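Local structure of extracellular solute-binding protein, family 3 (Methylophaga aminisulfidivorans MP, 5SV6) at residues L47-A52 with C104-G109; K98-Q103 with A256-D261; S126-I131 with I211-A216; F130-D135 with K231-E236. The protein is of unknown function but has a periplasmic binding protein-like architecture and, as an MxaJ, is probably associated with methanol dehydrogenase in this bacterium. One frame throughout, in Å; residues are numbered along the deposited sequence.

Contact 1. Residues L47-A52 with C104-G109; sequences LKVCAA and CDVVMG
Cys50 and Cys104 are joined by a disulfide that ties strand 47-52 to the loop leading into strand 106-111. Followed outward from the backbone, Cys50 CB first rests 3.9 Å from Val107 CG2 and also lies close to Val106 O. The sulfur is then set anti to the carbonyl carbon and beside the backbone N (chi1 -45°), which carries it back toward the loop. There Cys50 SG bonds to Cys104 SG at 2.0 Å. The torsion about the S-S bond is 118°, opened beyond the usual value near 90°, consistent with a slightly strained bridge.

Beside it, Val49 and Val106 form a parallel beta bridge, in which Cys50 N donates to Val106 O at 2.9 Å. Lys48 O accepts from Asp105 N at 3.0 Å and, weakly, from Val106 N. Strand 47-52 lies between the parallel strands 82-87 and 106-111, and the chain passes from the first to the second through helix 94-99, a beta-alpha-beta crossover that skips the central strand, as expected of an alpha/beta lobe of a solute-binding protein. The disulfide packs against Lys98 and Leu99 of this helix.

On the Val49 and Val106 face, Leu47 CD1 meets Val106 CG2 at 3.7 Å, the two side chains crossing at about a right angle. Val49 CG1 touches CG of selenomethionine Met108 at 3.8 Å, and helix 66-77 packs on both Leu47 and Met108. Water links Lys48 N to Asp105 OD2, while Asp105 OD1 forms a salt bridge with Arg258. A second water connects Cys50 O with Met108 N.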
# COMPACT_ATOMS: atom_id res chain seq x y z
N LEU A 47 -17.21 4.73 16.40
CA LEU A 47 -16.74 4.73 15.02
C LEU A 47 -16.43 3.30 14.61
O LEU A 47 -15.46 2.70 15.09
CB LEU A 47 -15.48 5.59 14.88
CG LEU A 47 -14.99 5.85 13.45
CD1 LEU A 47 -15.93 6.80 12.71
CD2 LEU A 47 -13.55 6.38 13.42
N LYS A 48 -17.27 2.72 13.76
CA LYS A 48 -17.07 1.34 13.33
C LYS A 48 -16.14 1.28 12.13
O LYS A 48 -16.51 1.68 11.03
CB LYS A 48 -18.40 0.66 13.01
CG LYS A 48 -19.36 0.60 14.20
CD LYS A 48 -20.67 -0.08 13.81
CE LYS A 48 -20.46 -1.57 13.56
NZ LYS A 48 -21.75 -2.33 13.52
N VAL A 49 -14.93 0.78 12.36
CA VAL A 49 -13.89 0.75 11.34
C VAL A 49 -13.71 -0.66 10.79
O VAL A 49 -13.40 -1.59 11.54
CB VAL A 49 -12.55 1.26 11.91
CG1 VAL A 49 -11.40 1.05 10.91
CG2 VAL A 49 -12.67 2.72 12.34
N CYS A 50 -13.93 -0.81 9.49
CA CYS A 50 -13.67 -2.06 8.78
C CYS A 50 -12.15 -2.26 8.72
O CYS A 50 -11.44 -1.38 8.22
CB CYS A 50 -14.22 -2.00 7.34
SG CYS A 50 -15.91 -1.31 7.11
N ALA A 51 -11.65 -3.38 9.22
CA ALA A 51 -10.20 -3.63 9.18
C ALA A 51 -9.85 -5.09 9.00
O ALA A 51 -10.59 -5.99 9.43
CB ALA A 51 -9.50 -3.06 10.43
N ALA A 52 -8.69 -5.33 8.39
CA ALA A 52 -8.24 -6.67 8.10
C ALA A 52 -7.55 -7.27 9.32
O ALA A 52 -6.74 -6.62 9.97
CB ALA A 52 -7.28 -6.67 6.90
N CYS A 104 -19.93 -2.03 8.62
CA CYS A 104 -19.09 -1.03 9.27
C CYS A 104 -19.11 0.20 8.36
O CYS A 104 -19.65 0.15 7.25
CB CYS A 104 -17.67 -1.53 9.52
SG CYS A 104 -16.98 -2.61 8.24
N ASP A 105 -18.52 1.28 8.84
CA ASP A 105 -18.80 2.60 8.29
C ASP A 105 -17.59 3.31 7.72
O ASP A 105 -17.75 4.26 6.98
CB ASP A 105 -19.42 3.47 9.38
CG ASP A 105 -20.71 2.88 9.90
OD1 ASP A 105 -21.39 2.16 9.13
OD2 ASP A 105 -21.03 3.11 11.08
N VAL A 106 -16.40 2.83 8.04
CA VAL A 106 -15.17 3.52 7.66
C VAL A 106 -14.13 2.54 7.16
O VAL A 106 -13.92 1.50 7.78
CB VAL A 106 -14.60 4.30 8.86
CG1 VAL A 106 -13.20 4.83 8.56
CG2 VAL A 106 -15.54 5.43 9.27
N VAL A 107 -13.51 2.86 6.03
CA VAL A 107 -12.31 2.16 5.59
C VAL A 107 -11.12 3.12 5.62
O VAL A 107 -11.19 4.22 5.08
CB VAL A 107 -12.49 1.52 4.20
CG1 VAL A 107 -11.15 1.03 3.65
CG2 VAL A 107 -13.46 0.34 4.31
N MSE A 108 -10.03 2.70 6.25
CA MSE A 108 -8.95 3.64 6.59
C MSE A 108 -8.12 4.17 5.41
O MSE A 108 -7.66 5.31 5.46
CB MSE A 108 -8.01 3.05 7.65
CG MSE A 108 -8.67 2.87 9.02
SE MSE A 108 -9.45 4.53 9.74
CE MSE A 108 -7.85 5.66 9.82
N GLY A 109 -7.92 3.36 4.38
CA GLY A 109 -7.12 3.80 3.26
C GLY A 109 -7.56 3.28 1.90
O GLY A 109 -7.51 2.08 1.63
O HOH W 1 -19.57 4.24 12.83
O HOH W 2 -9.53 0.07 7.16

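Contact 2. Residues K98-Q103 with A256-D261; sequences KLLKNQ and AVRSDD
The CA atoms of Leu100 and Arg258 come within 6.3 Å where two type I turns meet, Leu99 to Asn102 at the end of helix 94-99 and Arg258 to Asp261 after strand 247-257. The helix closes in a Schellman motif: Asn102, with positive phi, gives its N to Leu99 O, and Gln103 N reaches Lys98 O.

Arg258 carries the contact. Its chain bends at chi3 (-68°), bringing the guanidinium against the turn, where NH1 donates to Leu99 O at 3.0 Å with that oxygen in the guanidinium plane. Leu99 O thus accepts from both Asn102 N and Arg258 NH1. Asn102 OD1 sits instead over a guanidinium face, 3.3 Å from Arg258 NE and too poorly angled for a hydrogen bond, its amide plane turned 40° from the guanidinium. Lower down, Leu99 CD1 lies 3.9 Å from Arg258 NH1, while Leu99 CD2 reaches Ala256 CB at 4.4 Å.

Arg258 NH2 also pairs with Asp261 OD2 at 3.2 Å and with Asp105 OD1, and NH1 also hydrogen-bonds Cys104 O. Gripped by two carboxylates, by Leu99 O at the helix C-terminus and by Cys104 O of the following loop, the positive guanidinium would probably help keep both aspartates ionised.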
# COMPACT_ATOMS: atom_id res chain seq x y z
N LYS A 98 -17.54 -5.44 3.25
CA LYS A 98 -17.88 -4.93 4.57
C LYS A 98 -18.58 -3.57 4.51
O LYS A 98 -19.76 -3.45 4.88
CB LYS A 98 -16.63 -4.87 5.45
CG LYS A 98 -16.18 -6.23 5.99
CD LYS A 98 -17.25 -6.81 6.93
CE LYS A 98 -16.74 -7.98 7.75
NZ LYS A 98 -16.58 -9.20 6.92
N LEU A 99 -17.85 -2.55 4.06
CA LEU A 99 -18.38 -1.18 4.03
C LEU A 99 -19.66 -1.08 3.21
O LEU A 99 -20.68 -0.59 3.69
CB LEU A 99 -17.33 -0.23 3.45
CG LEU A 99 -17.70 1.25 3.34
CD1 LEU A 99 -17.83 1.87 4.73
CD2 LEU A 99 -16.68 1.98 2.52
N LEU A 100 -19.61 -1.53 1.96
CA LEU A 100 -20.76 -1.39 1.07
C LEU A 100 -21.92 -2.33 1.43
O LEU A 100 -22.99 -2.25 0.83
CB LEU A 100 -20.35 -1.61 -0.39
CG LEU A 100 -19.38 -0.57 -0.95
CD1 LEU A 100 -18.97 -0.90 -2.40
CD2 LEU A 100 -19.99 0.84 -0.85
N LYS A 101 -21.68 -3.21 2.40
CA LYS A 101 -22.71 -4.13 2.89
C LYS A 101 -23.16 -3.75 4.29
O LYS A 101 -23.81 -4.55 4.99
CB LYS A 101 -22.20 -5.57 2.86
CG LYS A 101 -22.00 -6.10 1.45
CD LYS A 101 -21.77 -7.61 1.47
CE LYS A 101 -21.85 -8.21 0.07
NZ LYS A 101 -20.65 -7.92 -0.77
N ASN A 102 -22.80 -2.54 4.70
CA ASN A 102 -23.26 -1.97 5.97
C ASN A 102 -22.80 -2.70 7.23
O ASN A 102 -23.46 -2.63 8.26
CB ASN A 102 -24.78 -1.81 5.98
CG ASN A 102 -25.27 -0.85 4.91
OD1 ASN A 102 -25.21 0.37 5.09
ND2 ASN A 102 -25.75 -1.39 3.80
N GLN A 103 -21.66 -3.38 7.16
CA GLN A 103 -21.12 -4.10 8.32
C GLN A 103 -20.26 -3.18 9.18
O GLN A 103 -19.88 -3.53 10.30
CB GLN A 103 -20.27 -5.28 7.86
CG GLN A 103 -21.01 -6.29 7.02
CD GLN A 103 -22.14 -6.96 7.77
OE1 GLN A 103 -23.31 -6.72 7.49
NE2 GLN A 103 -21.78 -7.80 8.73
N ALA A 256 -12.43 6.19 3.49
CA ALA A 256 -13.63 5.95 2.69
C ALA A 256 -14.84 5.67 3.56
O ALA A 256 -14.74 4.97 4.58
CB ALA A 256 -13.42 4.79 1.72
N VAL A 257 -15.99 6.23 3.17
CA VAL A 257 -17.28 5.86 3.76
C VAL A 257 -18.24 5.61 2.60
O VAL A 257 -17.93 5.94 1.46
CB VAL A 257 -17.84 6.99 4.66
CG1 VAL A 257 -16.81 7.40 5.71
CG2 VAL A 257 -18.23 8.20 3.82
N ARG A 258 -19.41 5.03 2.87
CA ARG A 258 -20.43 4.90 1.81
C ARG A 258 -20.79 6.26 1.23
O ARG A 258 -20.76 7.27 1.93
CB ARG A 258 -21.69 4.21 2.34
CG ARG A 258 -21.49 2.74 2.72
CD ARG A 258 -22.77 2.20 3.34
NE ARG A 258 -23.02 2.82 4.64
CZ ARG A 258 -22.45 2.41 5.77
NH1 ARG A 258 -21.60 1.41 5.75
NH2 ARG A 258 -22.73 3.02 6.91
N SER A 259 -21.14 6.30 -0.06
CA SER A 259 -21.37 7.56 -0.76
C SER A 259 -22.47 8.43 -0.13
O SER A 259 -22.44 9.66 -0.21
CB SER A 259 -21.69 7.29 -2.23
OG SER A 259 -22.15 8.47 -2.87
N ASP A 260 -23.45 7.79 0.50
CA ASP A 260 -24.57 8.50 1.10
C ASP A 260 -24.28 9.02 2.52
O ASP A 260 -25.09 9.75 3.10
CB ASP A 260 -25.79 7.60 1.13
CG ASP A 260 -25.60 6.41 2.04
OD1 ASP A 260 -25.07 5.37 1.57
OD2 ASP A 260 -25.94 6.51 3.23
N ASP A 261 -23.13 8.64 3.08
CA ASP A 261 -22.79 8.98 4.46
C ASP A 261 -22.07 10.31 4.51
O ASP A 261 -20.97 10.42 5.04
CB ASP A 261 -21.91 7.90 5.10
CG ASP A 261 -22.68 6.99 6.05
OD1 ASP A 261 -23.92 7.12 6.14
OD2 ASP A 261 -22.05 6.13 6.69

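Contact 3. Residues S126-I131 with I211-A216; sequences SGYAFI and IAHIWA
Tyr128 and Trp215 cross at about a right angle, Trp215 CB lying over the face of the Tyr128 ring, 4.0 Å from its centroid, in a CH-pi contact. The indole itself is oblique to the phenol, and Trp215 CZ3 reaches back to Gly127 CA at 3.5 Å. His213 stands between Tyr128 and Phe130. With CG set anti to its N (chi1 -172°), its imidazole turns an edge toward the Phe130 face, CD2 over the ring centre and the planes at 52°. On the Tyr128 side the planes are nearly parallel (19°) but slid apart, and His213 CE1 touches Tyr128 CB at 3.3 Å. Hydrogen bonds between ND1 and Ser162 OG and between NE2 and Ser235 OG hold the imidazole's rotation.

These four aromatics line one face of an antiparallel pair in which strand 211-215 flanks the long strand 118-133, probably one of the strands that link the two lobes in this fold. Without the phenol, as with an alanine here, a gap is likely to open over Trp215 CB and the indole, losing the ring beside its CE3, to turn more freely. On the opposite face Ile131 CD1 meets Ile214 CB at 4.1 Å, beneath helix 216-224. Among the backbone bonds, Ala129 N reaches Ile214 O at 2.8 Å, and beyond the strand Ala216 N reaches Gly127 O at 3.0 Å.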
# COMPACT_ATOMS: atom_id res chain seq x y z
N SER A 126 1.76 8.92 -1.21
CA SER A 126 3.02 8.19 -1.30
C SER A 126 3.14 7.58 -2.69
O SER A 126 2.35 7.89 -3.57
CB SER A 126 3.11 7.13 -0.20
OG SER A 126 4.45 6.67 -0.07
N GLY A 127 4.15 6.75 -2.90
CA GLY A 127 4.34 6.16 -4.20
C GLY A 127 4.94 4.78 -4.16
O GLY A 127 5.44 4.34 -3.12
N TYR A 128 4.88 4.09 -5.30
CA TYR A 128 5.61 2.85 -5.51
C TYR A 128 7.08 3.23 -5.54
O TYR A 128 7.43 4.33 -5.93
CB TYR A 128 5.17 2.20 -6.83
CG TYR A 128 3.84 1.52 -6.68
CD1 TYR A 128 2.66 2.25 -6.73
CD2 TYR A 128 3.76 0.15 -6.44
CE1 TYR A 128 1.44 1.64 -6.54
CE2 TYR A 128 2.54 -0.47 -6.25
CZ TYR A 128 1.39 0.28 -6.30
OH TYR A 128 0.17 -0.34 -6.12
N ALA A 129 7.94 2.31 -5.10
CA ALA A 129 9.37 2.61 -4.97
C ALA A 129 10.25 1.43 -5.36
O ALA A 129 9.90 0.28 -5.11
CB ALA A 129 9.70 3.03 -3.53
N PHE A 130 11.39 1.73 -5.97
CA PHE A 130 12.44 0.75 -6.24
C PHE A 130 13.20 0.46 -4.96
O PHE A 130 13.60 1.38 -4.25
CB PHE A 130 13.41 1.27 -7.29
CG PHE A 130 12.75 1.55 -8.61
CD1 PHE A 130 12.53 0.52 -9.51
CD2 PHE A 130 12.34 2.84 -8.93
CE1 PHE A 130 11.90 0.77 -10.72
CE2 PHE A 130 11.73 3.10 -10.13
CZ PHE A 130 11.51 2.07 -11.03
N ILE A 131 13.39 -0.82 -4.67
CA ILE A 131 14.06 -1.23 -3.46
C ILE A 131 15.18 -2.20 -3.83
O ILE A 131 14.92 -3.26 -4.38
CB ILE A 131 13.07 -1.89 -2.49
CG1 ILE A 131 12.06 -0.84 -1.99
CG2 ILE A 131 13.80 -2.54 -1.32
CD1 ILE A 131 10.79 -1.42 -1.35
N ILE A 211 15.76 -6.76 -7.53
CA ILE A 211 15.13 -5.50 -7.13
C ILE A 211 13.65 -5.73 -6.85
O ILE A 211 13.06 -6.68 -7.34
CB ILE A 211 15.28 -4.44 -8.25
CG1 ILE A 211 14.99 -3.03 -7.73
CG2 ILE A 211 14.41 -4.80 -9.45
CD1 ILE A 211 15.34 -1.93 -8.73
N ALA A 212 13.06 -4.86 -6.03
CA ALA A 212 11.62 -4.88 -5.83
C ALA A 212 11.07 -3.54 -6.25
O ALA A 212 11.78 -2.53 -6.24
CB ALA A 212 11.27 -5.18 -4.36
N HIS A 213 9.80 -3.54 -6.63
CA HIS A 213 9.10 -2.28 -6.88
C HIS A 213 7.76 -2.45 -6.18
O HIS A 213 6.93 -3.25 -6.62
CB HIS A 213 8.94 -2.02 -8.38
CG HIS A 213 8.40 -0.66 -8.70
ND1 HIS A 213 7.10 -0.45 -9.09
CD2 HIS A 213 9.00 0.55 -8.70
CE1 HIS A 213 6.91 0.83 -9.32
NE2 HIS A 213 8.05 1.47 -9.09
N ILE A 214 7.60 -1.72 -5.08
CA ILE A 214 6.55 -2.00 -4.10
C ILE A 214 5.94 -0.68 -3.66
O ILE A 214 6.64 0.32 -3.55
CB ILE A 214 7.14 -2.66 -2.81
CG1 ILE A 214 7.98 -3.88 -3.15
CG2 ILE A 214 6.04 -3.05 -1.81
CD1 ILE A 214 7.19 -4.92 -3.90
N TRP A 215 4.63 -0.68 -3.39
CA TRP A 215 3.96 0.46 -2.78
C TRP A 215 4.66 0.78 -1.46
O TRP A 215 4.71 -0.06 -0.56
CB TRP A 215 2.47 0.12 -2.56
CG TRP A 215 1.65 1.14 -1.82
CD1 TRP A 215 0.97 0.94 -0.65
CD2 TRP A 215 1.36 2.49 -2.22
NE1 TRP A 215 0.28 2.08 -0.30
CE2 TRP A 215 0.52 3.05 -1.24
CE3 TRP A 215 1.75 3.27 -3.31
CZ2 TRP A 215 0.07 4.37 -1.31
CZ3 TRP A 215 1.29 4.58 -3.38
CH2 TRP A 215 0.46 5.11 -2.39
N ALA A 216 5.21 1.98 -1.34
CA ALA A 216 6.11 2.29 -0.23
C ALA A 216 5.53 2.10 1.19
O ALA A 216 6.21 1.57 2.06
CB ALA A 216 6.75 3.68 -0.39

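Contact 4. Residues F130-D135 with K231-E236; sequences FIYPAD and KMVVSE
Tyr132 presents one ring face to Lys231, whose CB lies 4.1 Å from the ring centroid and 18° off the normal in a CH-pi contact, displaced toward the rim. The Tyr132 side chain takes the position between its backbone N and carbonyl carbon (chi1 53°), which lays the ring alongside the lysine chain; Lys231 CD follows at 3.9 Å from Tyr132 CE2. Val233 CG2 comes obliquely to the same ring and touches Tyr132 OH at 3.3 Å. A water hydrogen-bonds to Tyr132 OH and, weakly, to Lys231 NZ. A serine in place of Tyr132 would probably leave the aliphatic part of Lys231 and the Val233 methyl without their packing surface, and the lysine free to swing. At the other end, Ser235 OG approaches the Phe130 ring obliquely, 3.3 Å from CE2, while it is hydrogen-bonded to His213.

The backbones form a regular antiparallel pair. Phe130 and Val233 exchange two hydrogen bonds, as do Tyr132 and Lys231, where Lys231 N donates to Tyr132 O at 2.8 Å, nearly straight at 171°. Between them, Ile131 and selenomethionine Met232 form a non-hydrogen-bonded pair whose side chains run side by side, Ile131 CG1 against Met232 CG at 3.8 Å. Past the strand, Ala134 CB packs on Lys231 CG at 3.8 Å.

Strand 230-234 thus lies along strand 118-133 on the edge away from strand 211-215. Helix 216-224 covers Ile131 and Met232 through Val223, Pro289 adds to Met232, and Leu138 and Ile140 pack on Tyr132 and Phe130.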
# COMPACT_ATOMS: atom_id res chain seq x y z
N PHE A 130 11.39 1.73 -5.97
CA PHE A 130 12.44 0.75 -6.24
C PHE A 130 13.20 0.46 -4.96
O PHE A 130 13.60 1.38 -4.25
CB PHE A 130 13.41 1.27 -7.29
CG PHE A 130 12.75 1.55 -8.61
CD1 PHE A 130 12.53 0.52 -9.51
CD2 PHE A 130 12.34 2.84 -8.93
CE1 PHE A 130 11.90 0.77 -10.72
CE2 PHE A 130 11.73 3.10 -10.13
CZ PHE A 130 11.51 2.07 -11.03
N ILE A 131 13.39 -0.82 -4.67
CA ILE A 131 14.06 -1.23 -3.46
C ILE A 131 15.18 -2.20 -3.83
O ILE A 131 14.92 -3.26 -4.38
CB ILE A 131 13.07 -1.89 -2.49
CG1 ILE A 131 12.06 -0.84 -1.99
CG2 ILE A 131 13.80 -2.54 -1.32
CD1 ILE A 131 10.79 -1.42 -1.35
N TYR A 132 16.43 -1.83 -3.52
CA TYR A 132 17.59 -2.59 -3.94
C TYR A 132 18.75 -2.42 -2.95
O TYR A 132 18.72 -1.52 -2.11
CB TYR A 132 18.00 -2.19 -5.37
CG TYR A 132 18.21 -0.71 -5.59
CD1 TYR A 132 17.16 0.11 -5.92
CD2 TYR A 132 19.48 -0.15 -5.49
CE1 TYR A 132 17.34 1.47 -6.12
CE2 TYR A 132 19.68 1.20 -5.69
CZ TYR A 132 18.61 2.01 -6.01
OH TYR A 132 18.81 3.36 -6.22
N PRO A 133 19.78 -3.29 -3.03
CA PRO A 133 20.83 -3.17 -2.01
C PRO A 133 21.63 -1.88 -2.14
O PRO A 133 21.94 -1.47 -3.25
CB PRO A 133 21.74 -4.38 -2.29
CG PRO A 133 20.86 -5.36 -2.99
CD PRO A 133 19.97 -4.49 -3.86
N ALA A 134 21.91 -1.24 -1.02
CA ALA A 134 22.71 -0.03 -1.05
C ALA A 134 24.16 -0.43 -1.21
O ALA A 134 24.52 -1.60 -1.00
CB ALA A 134 22.50 0.77 0.23
N ASP A 135 24.99 0.53 -1.60
CA ASP A 135 26.44 0.35 -1.64
C ASP A 135 26.90 -0.69 -2.67
O ASP A 135 27.99 -1.26 -2.54
CB ASP A 135 26.98 -0.01 -0.25
CG ASP A 135 26.60 1.00 0.81
OD1 ASP A 135 26.86 2.21 0.61
OD2 ASP A 135 26.01 0.60 1.85
N LYS A 231 18.27 0.59 -0.32
CA LYS A 231 17.81 1.88 -0.80
C LYS A 231 16.36 1.74 -1.18
O LYS A 231 15.94 0.71 -1.70
CB LYS A 231 18.61 2.31 -2.03
CG LYS A 231 19.99 2.88 -1.71
CD LYS A 231 20.49 3.77 -2.85
CE LYS A 231 19.65 5.03 -3.00
NZ LYS A 231 20.19 5.95 -4.04
N MSE A 232 15.58 2.79 -0.91
CA MSE A 232 14.19 2.86 -1.36
C MSE A 232 13.98 4.17 -2.12
O MSE A 232 13.94 5.25 -1.53
CB MSE A 232 13.22 2.74 -0.18
CG MSE A 232 11.75 2.67 -0.61
SE MSE A 232 10.50 2.32 0.87
CE MSE A 232 10.99 3.81 2.02
N VAL A 233 13.87 4.07 -3.44
CA VAL A 233 13.77 5.24 -4.29
C VAL A 233 12.36 5.35 -4.84
O VAL A 233 11.93 4.49 -5.61
CB VAL A 233 14.78 5.15 -5.47
CG1 VAL A 233 14.64 6.35 -6.39
CG2 VAL A 233 16.21 5.03 -4.94
N VAL A 234 11.64 6.39 -4.43
CA VAL A 234 10.26 6.56 -4.85
C VAL A 234 10.15 6.93 -6.33
O VAL A 234 10.88 7.81 -6.81
CB VAL A 234 9.55 7.65 -4.01
CG1 VAL A 234 8.12 7.80 -4.46
CG2 VAL A 234 9.61 7.30 -2.52
N SER A 235 9.25 6.26 -7.05
CA SER A 235 9.08 6.52 -8.48
C SER A 235 8.58 7.93 -8.77
O SER A 235 8.04 8.59 -7.89
CB SER A 235 8.10 5.52 -9.11
OG SER A 235 8.75 4.34 -9.51
N GLU A 236 8.77 8.36 -10.01
CA GLU A 236 8.20 9.61 -10.50
C GLU A 236 6.67 9.49 -10.51
O GLU A 236 6.14 8.38 -10.63
CB GLU A 236 8.75 9.95 -11.89
CG GLU A 236 10.22 10.40 -11.86
CD GLU A 236 10.93 10.33 -13.22
OE1 GLU A 236 10.27 10.06 -14.25
OE2 GLU A 236 12.16 10.55 -13.26
O HOH W 3 20.80 4.74 -7.17

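In the fold
The four contacts form two pairs on opposite sides of the chain's centre. Contacts 1 and 2, with centres about 9 Å apart, meet where helix 94-99 and strands 106-111 and 247-257 come together, and the two touch directly, their segments alternating along the chain. Contacts 3 and 4, about 7 Å apart, flank the two edges of strand 118-133 and share Phe130 and Ile131. Centres of different pairs lie about 26 to 37 Å apart. Along the chain contact 1 closes before contacts 3 and 4 open, while contact 2 spans both. All reach one branched sheet, in which strands 118-133 and 247-257 are neighbours, consistent with a two-lobed binding protein joined by long strands.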